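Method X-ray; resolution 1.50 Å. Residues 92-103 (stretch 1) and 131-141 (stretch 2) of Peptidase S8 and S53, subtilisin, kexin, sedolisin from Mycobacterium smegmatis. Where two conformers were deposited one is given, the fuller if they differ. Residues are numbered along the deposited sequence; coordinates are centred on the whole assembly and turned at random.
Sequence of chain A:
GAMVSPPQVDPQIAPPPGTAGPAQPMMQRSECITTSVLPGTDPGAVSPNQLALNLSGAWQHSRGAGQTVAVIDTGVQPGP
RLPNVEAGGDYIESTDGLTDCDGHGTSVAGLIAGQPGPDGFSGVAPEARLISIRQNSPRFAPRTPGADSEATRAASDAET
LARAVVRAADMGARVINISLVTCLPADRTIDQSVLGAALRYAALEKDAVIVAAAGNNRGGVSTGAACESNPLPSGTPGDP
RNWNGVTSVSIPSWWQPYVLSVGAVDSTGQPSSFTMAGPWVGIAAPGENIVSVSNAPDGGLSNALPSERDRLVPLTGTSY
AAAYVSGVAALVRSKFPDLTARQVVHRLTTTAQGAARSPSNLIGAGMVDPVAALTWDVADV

Stretch 1, residues 92-103: IESTDGLTDCDG
Stretch 2 (131-141) ISIRQNSPRFA

Stretch 1 is an irregular loop, 92-103, folded over a strand (131-134) and a type I turn from Ser137 to Phe140; 794 Å² is buried between them. In register, CA atoms pair Ile92 with Asn136 (6.3 Å), Gly97 with Arg134 (5.0 Å) and Asp102 with Ser137 (7.0 Å). Ile92 (m, m) points toward stretch 2, its CG2 over the face of the Phe140 ring (m), 3.4 Å from Phe140 CG, a CH-pi contact suited to a branched apolar residue; its CB lies over one face of the guanidinium of Arg134 (t, t, p). Glu93 (m, t) sends OE1 2.9 Å to Arg134 NH2, a salt bridge at the guanidinium edge; water 1 links Glu93 OE1 to Arg134 NH1. Gly97, at phi/psi 93/-1, must lack a CB, which would clash 2.4 Å from Ser132 O; its O accepts from Ser132 OG (t) at 2.6 Å. Thr99 O lies over the opposite face of the Arg134 guanidinium, 3.8 Å from Arg134 NH1. Cys101 (t) packs SG 4.2 Å from Phe140 CE1, while its N donates to water 2, shared with Asp102 OD2 and Arg134 NH1. Asp102 (m) accepts through OD2 from Ser137 OG (t) at 2.7 Å; its OD1 sits 3.2 Å from Arg139 NH1, over the guanidinium face, a salt bridge of charge alone.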

# COMPACT_ATOMS: atom_id res chain seq x y z
N ILE A 92 13.04 8.70 -8.68
CA ILE A 92 13.20 10.10 -8.21
C ILE A 92 14.63 10.56 -8.46
O ILE A 92 14.86 11.47 -9.26
CB ILE A 92 12.80 10.25 -6.73
CG1 ILE A 92 11.31 9.93 -6.53
CG2 ILE A 92 13.08 11.66 -6.27
CD1 ILE A 92 10.32 10.91 -7.13
N GLU A 93 15.59 9.91 -7.81
CA GLU A 93 17.00 10.08 -8.10
C GLU A 93 17.51 8.81 -8.78
O GLU A 93 16.74 8.11 -9.43
CB GLU A 93 17.78 10.40 -6.82
CG GLU A 93 17.29 11.63 -6.05
CD GLU A 93 18.11 11.90 -4.81
OE1 GLU A 93 18.10 11.06 -3.89
OE2 GLU A 93 18.77 12.97 -4.75
N SER A 94 18.80 8.50 -8.60
CA SER A 94 19.41 7.33 -9.23
C SER A 94 19.96 6.37 -8.18
O SER A 94 20.94 5.63 -8.43
CB SER A 94 20.53 7.77 -10.19
OG SER A 94 21.51 8.55 -9.54
N THR A 95 19.33 6.36 -7.02
CA THR A 95 19.70 5.45 -5.94
C THR A 95 19.21 4.04 -6.25
O THR A 95 18.53 3.80 -7.24
CB THR A 95 19.16 5.90 -4.54
OG1 THR A 95 17.75 5.68 -4.46
CG2 THR A 95 19.48 7.36 -4.26
N ASP A 96 19.49 3.13 -5.33
CA ASP A 96 19.11 1.72 -5.44
C ASP A 96 17.76 1.42 -4.83
O ASP A 96 17.31 0.29 -4.83
CB ASP A 96 20.20 0.85 -4.79
CG ASP A 96 20.46 1.17 -3.32
OD1 ASP A 96 19.79 2.06 -2.74
OD2 ASP A 96 21.41 0.55 -2.78
N GLY A 97 17.08 2.44 -4.31
CA GLY A 97 15.83 2.23 -3.66
C GLY A 97 15.95 2.04 -2.15
O GLY A 97 14.93 1.88 -1.47
N LEU A 98 17.17 2.07 -1.63
CA LEU A 98 17.45 1.79 -0.21
C LEU A 98 17.78 3.05 0.58
O LEU A 98 18.42 2.99 1.62
CB LEU A 98 18.54 0.72 -0.06
CG LEU A 98 18.22 -0.59 -0.77
CD1 LEU A 98 19.41 -1.52 -0.65
CD2 LEU A 98 16.93 -1.20 -0.20
N THR A 99 17.34 4.18 0.04
CA THR A 99 17.37 5.44 0.74
C THR A 99 15.93 5.96 0.89
O THR A 99 15.24 6.19 -0.08
CB THR A 99 18.20 6.50 -0.02
OG1 THR A 99 19.55 6.05 -0.14
CG2 THR A 99 18.16 7.79 0.74
N ASP A 100 15.51 6.20 2.13
CA ASP A 100 14.20 6.73 2.41
C ASP A 100 14.32 8.10 3.08
O ASP A 100 14.66 8.20 4.25
CB ASP A 100 13.48 5.74 3.33
CG ASP A 100 12.06 6.16 3.66
OD1 ASP A 100 11.57 7.17 3.08
OD2 ASP A 100 11.44 5.50 4.52
N CYS A 101 14.00 9.14 2.32
CA CYS A 101 14.09 10.53 2.77
C CYS A 101 12.80 10.97 3.48
O CYS A 101 12.72 12.08 3.99
CB CYS A 101 14.39 11.40 1.54
SG CYS A 101 14.68 13.19 1.72
N ASP A 102 11.81 10.08 3.56
CA ASP A 102 10.46 10.43 4.03
C ASP A 102 10.04 9.67 5.28
O ASP A 102 9.31 10.18 6.11
CB ASP A 102 9.43 10.12 2.95
CG ASP A 102 9.57 11.02 1.76
OD1 ASP A 102 8.94 12.10 1.77
OD2 ASP A 102 10.33 10.69 0.83
N GLY A 103 10.47 8.43 5.39
CA GLY A 103 10.12 7.58 6.52
C GLY A 103 9.02 6.58 6.19
O GLY A 103 8.79 5.60 6.92
N ILE A 131 11.57 -6.23 -1.77
CA ILE A 131 12.26 -5.42 -2.79
C ILE A 131 11.74 -4.00 -2.64
O ILE A 131 10.50 -3.78 -2.68
CB ILE A 131 11.97 -5.91 -4.22
CG1 ILE A 131 12.46 -7.33 -4.42
CG2 ILE A 131 12.63 -4.99 -5.23
CD1 ILE A 131 11.85 -7.99 -5.63
N SER A 132 12.65 -3.04 -2.46
CA SER A 132 12.26 -1.63 -2.36
C SER A 132 12.48 -0.89 -3.68
O SER A 132 13.59 -0.81 -4.17
CB SER A 132 13.10 -0.92 -1.32
OG SER A 132 12.73 0.43 -1.30
N ILE A 133 11.40 -0.33 -4.21
CA ILE A 133 11.43 0.52 -5.41
C ILE A 133 10.96 1.90 -4.97
O ILE A 133 9.81 2.06 -4.54
CB ILE A 133 10.49 -0.02 -6.51
CG1 ILE A 133 10.93 -1.41 -6.95
CG2 ILE A 133 10.47 0.92 -7.71
CD1 ILE A 133 9.91 -2.10 -7.84
N ARG A 134 11.83 2.89 -5.03
CA ARG A 134 11.40 4.23 -4.68
C ARG A 134 10.70 4.84 -5.89
O ARG A 134 11.32 5.22 -6.86
CB ARG A 134 12.53 5.17 -4.19
CG ARG A 134 11.96 6.55 -3.87
CD ARG A 134 12.87 7.44 -3.04
NE ARG A 134 14.04 7.89 -3.78
CZ ARG A 134 14.92 8.75 -3.30
NH1 ARG A 134 14.72 9.32 -2.12
NH2 ARG A 134 15.98 9.09 -4.03
N GLN A 135 9.39 4.93 -5.80
CA GLN A 135 8.56 5.44 -6.89
C GLN A 135 8.16 6.88 -6.71
O GLN A 135 7.83 7.56 -7.70
CB GLN A 135 7.33 4.52 -7.07
CG GLN A 135 6.36 4.92 -8.16
CD GLN A 135 5.26 5.86 -7.69
OE1 GLN A 135 4.93 5.92 -6.48
NE2 GLN A 135 4.70 6.63 -8.61
N ASN A 136 8.18 7.38 -5.48
CA ASN A 136 7.84 8.78 -5.26
C ASN A 136 8.37 9.32 -3.98
O ASN A 136 8.76 8.57 -3.08
CB ASN A 136 6.34 9.02 -5.35
CG ASN A 136 6.00 10.41 -5.96
OD1 ASN A 136 6.83 11.37 -6.09
ND2 ASN A 136 4.72 10.52 -6.35
N SER A 137 8.43 10.64 -3.90
CA SER A 137 8.77 11.34 -2.65
C SER A 137 8.27 12.75 -2.78
O SER A 137 8.63 13.42 -3.74
CB SER A 137 10.26 11.37 -2.40
OG SER A 137 10.53 12.32 -1.33
N PRO A 138 7.46 13.22 -1.82
CA PRO A 138 7.07 14.63 -1.82
C PRO A 138 8.18 15.59 -1.45
O PRO A 138 7.96 16.82 -1.50
CB PRO A 138 5.98 14.70 -0.77
CG PRO A 138 6.16 13.55 0.09
CD PRO A 138 6.86 12.47 -0.70
N ARG A 139 9.35 15.06 -1.08
CA ARG A 139 10.50 15.92 -0.78
C ARG A 139 11.20 16.39 -2.06
O ARG A 139 12.14 17.17 -1.99
CB ARG A 139 11.51 15.19 0.10
CG ARG A 139 10.99 14.71 1.44
CD ARG A 139 10.65 15.87 2.35
NE ARG A 139 9.98 15.42 3.56
CZ ARG A 139 8.71 15.03 3.59
NH1 ARG A 139 7.97 15.03 2.49
NH2 ARG A 139 8.17 14.64 4.73
N PHE A 140 10.77 15.87 -3.21
CA PHE A 140 11.41 16.18 -4.50
C PHE A 140 10.41 16.74 -5.49
O PHE A 140 9.21 16.49 -5.41
CB PHE A 140 12.05 14.92 -5.10
CG PHE A 140 13.24 14.44 -4.35
CD1 PHE A 140 13.09 13.80 -3.13
CD2 PHE A 140 14.52 14.63 -4.86
CE1 PHE A 140 14.19 13.36 -2.42
CE2 PHE A 140 15.62 14.16 -4.15
CZ PHE A 140 15.46 13.56 -2.93
N ALA A 141 10.94 17.53 -6.40
CA ALA A 141 10.17 18.09 -7.50
C ALA A 141 11.08 18.19 -8.71
O ALA A 141 12.30 18.11 -8.58
CB ALA A 141 9.67 19.47 -7.12
O HOH W 1 16.87 11.00 -1.31
O HOH W 2 12.43 9.19 -0.11